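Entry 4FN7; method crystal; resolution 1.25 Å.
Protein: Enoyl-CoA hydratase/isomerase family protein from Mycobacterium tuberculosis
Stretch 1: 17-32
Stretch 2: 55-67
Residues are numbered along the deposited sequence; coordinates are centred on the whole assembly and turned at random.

Stretch 1 (17-32) SMDDGKVNALGPAMQQ
Stretch 2 55-67: GRVFSGGFDLKIL

From Asn-24/Ser-59 to Gly-27/Asp-63 the two stretches run broadly the same way, as the CA register shows: Asn-24 lies 4.8 Å from Ser-59, Leu-26 4.5 Å from Phe-62 and Gly-27 4.8 Å from Asp-63, all CA to CA. The first two pairs are locally crossed, since Val-23, one residue before Asn-24, has its CA 5.3 Å from the CA of Gly-60, one residue after Ser-59. Together they bury 687 Å², with Val-23, Leu-26 and Met-18 covered most.

Val-23 (phi/psi -124/24, chi1 m) has the largest covered area, 80 Å². Its carbonyl points into stretch 2: Gly-60 N donates to Val-23 O at 2.8 Å and 171°, and Ser-59 CA adds a CA-H...O contact to Val-23 O at 3.5 Å. Its side chain leaves sideways, with CG1 over one face of the Arg-56 guanidinium, 3.5 Å from Arg-56 NH1. Arg-56 is extended, chi1 to chi3 all t, and a water bridges its NH1 to Lys-22 O, 2.8 Å from each. Gly-60 (-78/-2) suits its place because an ideal CB there would lie a tight 3.3 Å from Val-23 CG2.

Leu-26 (-87/61, chi1 m, chi2 t) has 58 Å² covered. Leu-26 N donates to Gly-61 O at 2.7 Å and 170°, while Ala-25 CA approaches Gly-61 O at 3.2 Å in a second CA-H...O contact. Gly-61 adopts 118/-158, where a CB would jam against the preceding carbonyl. Leu-26 O lies at the edge of the Phe-62 ring, 3.6 Å from Phe-62 CD2, and accepts from Gln-31 NE2 at 2.9 Å. Leu-26 CD1 packs 3.6 Å from Ser-59 OG.

Between these two backbone bonds, Asn-24 (54/40, chi1 m, chi2 -20°) works through both main chain and amide. Ser-59 OG, with chi1 t, donates to Asn-24 O at 2.7 Å and accepts from Gly-61 N at 3.1 Å. Asn-24 ND2 donates across to Phe-58 O at 3.0 Å and 163° and back to Met-18 O at 3.0 Å, while Asn-24 OD1 accepts from Asp-20 N at 2.9 Å. The carboxamide thus uses donor and acceptor together.

Met-18 (-89/125, rotamer m, t, m) points toward stretch 2 and has 46 Å² covered. Its CE sits 4.0 Å from the Phe-58 ring centroid, 12° off the normal, a CH-pi contact over the face; the flexible thioether chain suits this reach. Phe-58 has chi1 t and chi2 69°.

At the far end, Gly-27 and Asp-63 are both N-caps. Asp-63 OD1 accepts from Ile-66 N at 3.1 Å, and Pro-28 CD meets Ile-66 CD1 at 3.6 Å, an apolar closure. Asp-63 N is buried without a partner.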

ATOM      1  N   SER A  17      -7.874  14.219 -26.234  1.00 10.78           N
ATOM      2  CA  SER A  17      -8.995  13.288 -26.226  1.00 11.85           C
ATOM      3  C   SER A  17      -8.802  12.171 -27.231  1.00 10.97           C
ATOM      4  O   SER A  17      -8.566  12.420 -28.419  1.00 12.29           O
ATOM      5  CB  SER A  17     -10.301  14.023 -26.526  1.00 14.26           C
ATOM      6  OG  SER A  17     -10.688  14.817 -25.425  1.00 16.28           O
ATOM      7  N   MET A  18      -8.914  10.937 -26.741  1.00 10.97           N
ATOM      8  CA  MET A  18      -8.843   9.759 -27.588  1.00 11.24           C
ATOM      9  C   MET A  18     -10.227   9.399 -28.101  1.00 10.71           C
ATOM     10  O   MET A  18     -11.164   9.220 -27.315  1.00 10.89           O
ATOM     11  CB  MET A  18      -8.292   8.570 -26.795  1.00 12.06           C
ATOM     12  CG  MET A  18      -6.850   8.719 -26.340  1.00 13.08           C
ATOM     13  SD  MET A  18      -6.282   7.263 -25.434  1.00 13.25           S
ATOM     14  CE  MET A  18      -7.229   7.422 -23.919  1.00 12.95           C
ATOM     15  N   ASP A  19     -10.361   9.296 -29.418  1.00 12.15           N
ATOM     16  CA  ASP A  19     -11.567   8.731 -30.002  1.00 11.68           C
ATOM     17  C   ASP A  19     -11.270   8.188 -31.383  1.00 12.17           C
ATOM     18  O   ASP A  19     -11.295   8.929 -32.360  1.00 13.19           O
ATOM     19  CB  ASP A  19     -12.689   9.767 -30.084  1.00 12.34           C
ATOM     20  CG  ASP A  19     -13.965   9.188 -30.653  1.00 14.28           C
ATOM     21  OD1 ASP A  19     -14.026   7.952 -30.838  1.00 14.22           O
ATOM     22  OD2 ASP A  19     -14.910   9.953 -30.911  1.00 19.46           O
ATOM     23  N   ASP A  20     -10.976   6.895 -31.470  1.00 13.43           N
ATOM     24  CA  ASP A  20     -10.731   6.292 -32.772  1.00 14.63           C
ATOM     25  C   ASP A  20     -12.009   5.710 -33.362  1.00 16.78           C
ATOM     26  O   ASP A  20     -11.964   4.996 -34.357  1.00 18.31           O
ATOM     27  CB  ASP A  20      -9.619   5.235 -32.703  1.00 13.73           C
ATOM     28  CG  ASP A  20     -10.048   3.969 -31.988  1.00 13.36           C
ATOM     29  OD1 ASP A  20     -11.105   3.968 -31.325  1.00 13.25           O
ATOM     30  OD2 ASP A  20      -9.297   2.973 -32.080  1.00 16.52           O
ATOM     31  N   GLY A  21     -13.143   6.031 -32.745  1.00 17.88           N
ATOM     32  CA  GLY A  21     -14.433   5.552 -33.202  1.00 17.64           C
ATOM     33  C   GLY A  21     -14.726   4.121 -32.795  1.00 16.21           C
ATOM     34  O   GLY A  21     -15.780   3.577 -33.130  1.00 17.73           O
ATOM     35  N   LYS A  22     -13.786   3.510 -32.080  1.00 15.89           N
ATOM     36  CA  LYS A  22     -13.905   2.114 -31.657  1.00 15.04           C
ATOM     37  C   LYS A  22     -13.688   1.994 -30.148  1.00 16.07           C
ATOM     38  O   LYS A  22     -14.528   2.444 -29.366  1.00 20.04           O
ATOM     39  CB  LYS A  22     -12.937   1.217 -32.439  1.00 16.80           C
ATOM     40  CG  LYS A  22     -13.194   1.189 -33.942  1.00 21.34           C
ATOM     41  CD  LYS A  22     -12.152   0.346 -34.667  1.00 24.53           C
ATOM     42  N   VAL A  23     -12.568   1.407 -29.729  1.00 13.58           N
ATOM     43  CA  VAL A  23     -12.305   1.258 -28.296  1.00 13.19           C
ATOM     44  C   VAL A  23     -10.971   1.887 -27.885  1.00 11.00           C
ATOM     45  O   VAL A  23     -10.384   1.536 -26.858  1.00 12.23           O
ATOM     46  CB  VAL A  23     -12.389  -0.219 -27.824  1.00 14.29           C
ATOM     47  CG1 VAL A  23     -13.811  -0.762 -28.000  1.00 16.15           C
ATOM     48  CG2 VAL A  23     -11.372  -1.085 -28.558  1.00 15.84           C
ATOM     49  N   ASN A  24     -10.513   2.845 -28.685  1.00 11.57           N
ATOM     50  CA  ASN A  24      -9.291   3.579 -28.372  1.00 11.80           C
ATOM     51  C   ASN A  24      -8.088   2.673 -28.126  1.00 11.81           C
ATOM     52  O   ASN A  24      -7.274   2.919 -27.238  1.00 12.63           O
ATOM     53  CB  ASN A  24      -9.515   4.534 -27.186  1.00 12.10           C
ATOM     54  CG  ASN A  24     -10.407   5.714 -27.545  1.00 10.54           C
ATOM     55  OD1 ASN A  24     -10.570   6.052 -28.719  1.00 11.92           O
ATOM     56  ND2 ASN A  24     -10.984   6.349 -26.528  1.00 10.95           N
ATOM     57  N   ALA A  25      -7.974   1.617 -28.925  1.00 12.72           N
ATOM     58  CA  ALA A  25      -6.847   0.701 -28.795  1.00 12.95           C
ATOM     59  C   ALA A  25      -5.535   1.463 -28.934  1.00 12.66           C
ATOM     60  O   ALA A  25      -5.388   2.312 -29.817  1.00 12.79           O
ATOM     61  CB  ALA A  25      -6.934  -0.411 -29.833  1.00 13.26           C
ATOM     62  N   LEU A  26      -4.590   1.159 -28.051  1.00 11.17           N
ATOM     63  CA  LEU A  26      -3.281   1.800 -28.064  1.00 12.17           C
ATOM     64  C   LEU A  26      -2.325   1.072 -29.013  1.00 12.27           C
ATOM     65  O   LEU A  26      -1.289   0.542 -28.606  1.00 13.70           O
ATOM     66  CB  LEU A  26      -2.730   1.902 -26.639  1.00 13.27           C
ATOM     67  CG  LEU A  26      -3.590   2.828 -25.770  1.00 18.44           C
ATOM     68  CD1 LEU A  26      -3.510   2.486 -24.296  1.00 21.42           C
ATOM     69  CD2 LEU A  26      -3.226   4.281 -26.009  1.00 20.34           C
ATOM     70  N   GLY A  27      -2.705   1.034 -30.287  1.00 12.59           N
ATOM     71  CA  GLY A  27      -1.838   0.514 -31.327  1.00 14.13           C
ATOM     72  C   GLY A  27      -0.859   1.582 -31.774  1.00 13.84           C
ATOM     73  O   GLY A  27      -0.823   2.677 -31.206  1.00 13.96           O
ATOM     74  N   PRO A  28      -0.058   1.279 -32.800  1.00 16.44           N
ATOM     75  CA  PRO A  28       0.965   2.221 -33.269  1.00 15.89           C
ATOM     76  C   PRO A  28       0.404   3.583 -33.662  1.00 15.70           C
ATOM     77  O   PRO A  28       0.996   4.602 -33.302  1.00 15.54           O
ATOM     78  CB  PRO A  28       1.556   1.520 -34.493  1.00 19.36           C
ATOM     79  CG  PRO A  28       1.291   0.075 -34.266  1.00 20.16           C
ATOM     80  CD  PRO A  28       0.009  -0.018 -33.499  1.00 18.57           C
ATOM     81  N   ALA A  29      -0.712   3.609 -34.383  1.00 15.86           N
ATOM     82  CA  ALA A  29      -1.296   4.873 -34.820  1.00 16.44           C
ATOM     83  C   ALA A  29      -1.748   5.733 -33.639  1.00 14.35           C
ATOM     84  O   ALA A  29      -1.489   6.944 -33.597  1.00 14.78           O
ATOM     85  CB  ALA A  29      -2.454   4.622 -35.771  1.00 18.60           C
ATOM     86  N   MET A  30      -2.420   5.112 -32.675  1.00 13.10           N
ATOM     87  CA  MET A  30      -2.894   5.835 -31.503  1.00 12.23           C
ATOM     88  C   MET A  30      -1.719   6.331 -30.666  1.00 12.09           C
ATOM     89  O   MET A  30      -1.737   7.455 -30.157  1.00 13.07           O
ATOM     90  CB  MET A  30      -3.827   4.960 -30.659  1.00 12.53           C
ATOM     91  CG  MET A  30      -4.299   5.614 -29.369  1.00 12.99           C
ATOM     92  SD  MET A  30      -5.413   7.010 -29.640  1.00 13.99           S
ATOM     93  CE  MET A  30      -6.975   6.142 -29.776  1.00 16.59           C
ATOM     94  N   GLN A  31      -0.694   5.500 -30.518  1.00 12.69           N
ATOM     95  CA  GLN A  31       0.481   5.909 -29.749  1.00 11.79           C
ATOM     96  C   GLN A  31       1.180   7.094 -30.412  1.00 11.84           C
ATOM     97  O   GLN A  31       1.600   8.040 -29.741  1.00 11.59           O
ATOM     98  CB  GLN A  31       1.453   4.746 -29.577  1.00 11.72           C
ATOM     99  CG  GLN A  31       0.928   3.628 -28.691  1.00 12.57           C
ATOM    100  CD  GLN A  31       1.937   2.515 -28.545  1.00 12.20           C
ATOM    101  OE1 GLN A  31       3.127   2.718 -28.773  1.00 12.86           O
ATOM    102  NE2 GLN A  31       1.467   1.325 -28.177  1.00 12.07           N
ATOM    103  N   GLN A  32       1.309   7.041 -31.734  1.00 12.81           N
ATOM    104  CA  GLN A  32       1.912   8.142 -32.461  1.00 12.96           C
ATOM    105  C   GLN A  32       1.109   9.426 -32.256  1.00 12.25           C
ATOM    106  O   GLN A  32       1.679  10.496 -32.016  1.00 12.90           O
ATOM    107  CB  GLN A  32       2.000   7.799 -33.946  1.00 15.27           C
ATOM    108  CG  GLN A  32       2.674   8.866 -34.780  1.00 21.48           C
ATOM    109  CD  GLN A  32       2.733   8.498 -36.244  1.00 29.06           C
ATOM    110  OE1 GLN A  32       2.142   7.506 -36.669  1.00 33.16           O
ATOM    111  NE2 GLN A  32       3.449   9.296 -37.027  1.00 32.81           N
ATOM    112  N   GLY A  55     -16.974   8.420 -25.678  1.00 14.64           N
ATOM    113  CA  GLY A  55     -18.226   8.177 -24.979  1.00 15.39           C
ATOM    114  C   GLY A  55     -18.434   6.738 -24.544  1.00 14.07           C
ATOM    115  O   GLY A  55     -19.358   6.434 -23.784  1.00 13.93           O
ATOM    116  N   ARG A  56     -17.568   5.850 -25.019  1.00 12.42           N
ATOM    117  CA  ARG A  56     -17.720   4.425 -24.770  1.00 12.88           C
ATOM    118  C   ARG A  56     -16.661   3.896 -23.809  1.00 11.71           C
ATOM    119  O   ARG A  56     -16.969   3.116 -22.910  1.00 12.73           O
ATOM    120  CB  ARG A  56     -17.650   3.662 -26.092  1.00 12.90           C
ATOM    121  CG  ARG A  56     -17.869   2.168 -25.949  1.00 12.50           C
ATOM    122  CD  ARG A  56     -17.445   1.433 -27.204  1.00 12.83           C
ATOM    123  NE  ARG A  56     -17.577  -0.011 -27.046  1.00 13.00           N
ATOM    124  CZ  ARG A  56     -17.367  -0.890 -28.022  1.00 13.87           C
ATOM    125  NH1 ARG A  56     -17.029  -0.471 -29.231  1.00 16.64           N
ATOM    126  NH2 ARG A  56     -17.505  -2.189 -27.787  1.00 16.15           N
ATOM    127  N   VAL A  57     -15.416   4.324 -23.996  1.00 11.37           N
ATOM    128  CA  VAL A  57     -14.296   3.800 -23.225  1.00 11.35           C
ATOM    129  C   VAL A  57     -13.277   4.878 -22.897  1.00 11.54           C
ATOM    130  O   VAL A  57     -13.240   5.933 -23.539  1.00 11.44           O
ATOM    131  CB  VAL A  57     -13.523   2.704 -24.006  1.00 13.38           C
ATOM    132  CG1 VAL A  57     -14.422   1.529 -24.333  1.00 15.49           C
ATOM    133  CG2 VAL A  57     -12.904   3.273 -25.279  1.00 14.18           C
ATOM    134  N   PHE A  58     -12.431   4.601 -21.909  1.00 11.85           N
ATOM    135  CA  PHE A  58     -11.171   5.320 -21.813  1.00 11.39           C
ATOM    136  C   PHE A  58     -10.263   4.693 -22.872  1.00  9.79           C
ATOM    137  O   PHE A  58      -9.932   5.322 -23.878  1.00 10.57           O
ATOM    138  CB  PHE A  58     -10.569   5.216 -20.417  1.00 11.67           C
ATOM    139  CG  PHE A  58      -9.286   5.986 -20.256  1.00 10.38           C
ATOM    140  CD1 PHE A  58      -9.290   7.375 -20.266  1.00 11.30           C
ATOM    141  CD2 PHE A  58      -8.078   5.329 -20.098  1.00 11.20           C
ATOM    142  CE1 PHE A  58      -8.115   8.091 -20.129  1.00 10.99           C
ATOM    143  CE2 PHE A  58      -6.894   6.039 -19.955  1.00 11.39           C
ATOM    144  CZ  PHE A  58      -6.914   7.426 -19.967  1.00 11.63           C
ATOM    145  N   SER A  59      -9.897   3.432 -22.662  1.00  9.93           N
ATOM    146  CA  SER A  59      -9.246   2.633 -23.697  1.00 10.71           C
ATOM    147  C   SER A  59      -9.370   1.155 -23.376  1.00  9.97           C
ATOM    148  O   SER A  59      -9.196   0.742 -22.225  1.00 11.02           O
ATOM    149  CB  SER A  59      -7.773   2.993 -23.848  1.00 11.63           C
ATOM    150  OG  SER A  59      -7.105   2.021 -24.646  1.00 11.71           O
ATOM    151  N   GLY A  60      -9.660   0.359 -24.403  1.00 11.37           N
ATOM    152  CA  GLY A  60      -9.750  -1.080 -24.253  1.00 13.36           C
ATOM    153  C   GLY A  60      -8.419  -1.810 -24.204  1.00 14.09           C
ATOM    154  O   GLY A  60      -8.407  -3.027 -24.056  1.00 15.30           O
ATOM    155  N   GLY A  61      -7.305  -1.091 -24.331  1.00 12.39           N
ATOM    156  CA  GLY A  61      -5.994  -1.710 -24.204  1.00 13.47           C
ATOM    157  C   GLY A  61      -5.156  -1.613 -25.462  1.00 11.66           C
ATOM    158  O   GLY A  61      -5.391  -0.741 -26.284  1.00 15.24           O
ATOM    159  N   PHE A  62      -4.171  -2.493 -25.607  1.00 12.76           N
ATOM    160  CA  PHE A  62      -3.401  -2.565 -26.845  1.00 12.33           C
ATOM    161  C   PHE A  62      -4.282  -3.008 -28.009  1.00 13.78           C
ATOM    162  O   PHE A  62      -5.399  -3.482 -27.814  1.00 15.33           O
ATOM    163  CB  PHE A  62      -2.243  -3.552 -26.708  1.00 12.32           C
ATOM    164  CG  PHE A  62      -1.118  -3.073 -25.831  1.00 11.70           C
ATOM    165  CD1 PHE A  62      -0.758  -3.783 -24.688  1.00 13.33           C
ATOM    166  CD2 PHE A  62      -0.397  -1.939 -26.159  1.00 12.05           C
ATOM    167  CE1 PHE A  62       0.289  -3.360 -23.887  1.00 14.24           C
ATOM    168  CE2 PHE A  62       0.654  -1.511 -25.361  1.00 12.85           C
ATOM    169  CZ  PHE A  62       0.995  -2.221 -24.226  1.00 13.24           C
ATOM    170  N   ASP A  63      -3.760  -2.868 -29.221  1.00 14.18           N
ATOM    171  CA  ASP A  63      -4.402  -3.428 -30.402  1.00 17.98           C
ATOM    172  C   ASP A  63      -4.384  -4.944 -30.280  1.00 19.91           C
ATOM    173  O   ASP A  63      -3.341  -5.568 -30.450  1.00 19.46           O
ATOM    174  CB  ASP A  63      -3.648  -2.987 -31.660  1.00 21.85           C
ATOM    175  CG  ASP A  63      -4.295  -3.476 -32.938  1.00 28.19           C
ATOM    176  OD1 ASP A  63      -4.782  -4.623 -32.968  1.00 30.20           O
ATOM    177  OD2 ASP A  63      -4.307  -2.708 -33.920  1.00 30.61           O
ATOM    178  N   LEU A  64      -5.541  -5.531 -29.983  1.00 22.92           N
ATOM    179  CA  LEU A  64      -5.628  -6.969 -29.747  1.00 25.91           C
ATOM    180  C   LEU A  64      -5.267  -7.778 -30.994  1.00 28.21           C
ATOM    181  O   LEU A  64      -4.698  -8.861 -30.893  1.00 29.91           O
ATOM    182  CB  LEU A  64      -7.026  -7.353 -29.251  1.00 26.41           C
ATOM    183  CG  LEU A  64      -7.197  -8.797 -28.775  1.00 28.77           C
ATOM    184  CD1 LEU A  64      -6.276  -9.096 -27.597  1.00 30.01           C
ATOM    185  CD2 LEU A  64      -8.650  -9.083 -28.414  1.00 30.24           C
ATOM    186  N   LYS A  65      -5.596  -7.245 -32.166  1.00 28.64           N
ATOM    187  CA  LYS A  65      -5.260  -7.907 -33.422  1.00 30.09           C
ATOM    188  C   LYS A  65      -3.752  -8.131 -33.527  1.00 29.90           C
ATOM    189  O   LYS A  65      -3.301  -9.207 -33.912  1.00 32.30           O
ATOM    190  CB  LYS A  65      -5.764  -7.092 -34.616  1.00 32.01           C
ATOM    191  CG  LYS A  65      -7.269  -6.874 -34.623  1.00 34.38           C
ATOM    192  N   ILE A  66      -2.974  -7.114 -33.174  1.00 28.33           N
ATOM    193  CA  ILE A  66      -1.523  -7.244 -33.196  1.00 27.62           C
ATOM    194  C   ILE A  66      -1.046  -8.256 -32.152  1.00 29.53           C
ATOM    195  O   ILE A  66      -0.096  -9.000 -32.386  1.00 30.61           O
ATOM    196  CB  ILE A  66      -0.830  -5.880 -32.982  1.00 27.39           C
ATOM    197  CG1 ILE A  66      -1.059  -4.976 -34.196  1.00 25.65           C
ATOM    198  CG2 ILE A  66       0.660  -6.064 -32.739  1.00 27.63           C
ATOM    199  CD1 ILE A  66      -0.467  -3.583 -34.058  1.00 26.01           C
ATOM    200  N   LEU A  67      -1.715  -8.290 -31.002  1.00 30.42           N
ATOM    201  CA  LEU A  67      -1.348  -9.222 -29.937  1.00 32.06           C
ATOM    202  C   LEU A  67      -1.713 -10.671 -30.258  1.00 34.87           C
ATOM    203  O   LEU A  67      -0.870 -11.565 -30.178  1.00 35.77           O
ATOM    204  CB  LEU A  67      -1.994  -8.811 -28.615  1.00 31.97           C
ATOM    205  CG  LEU A  67      -1.342  -7.642 -27.881  1.00 30.54           C
ATOM    206  CD1 LEU A  67      -2.025  -7.414 -26.543  1.00 31.72           C
ATOM    207  CD2 LEU A  67       0.145  -7.903 -27.690  1.00 30.31           C
TER
HETATM  208  O   HOH W   1     -17.192   2.115 -30.220  0.50 16.92           O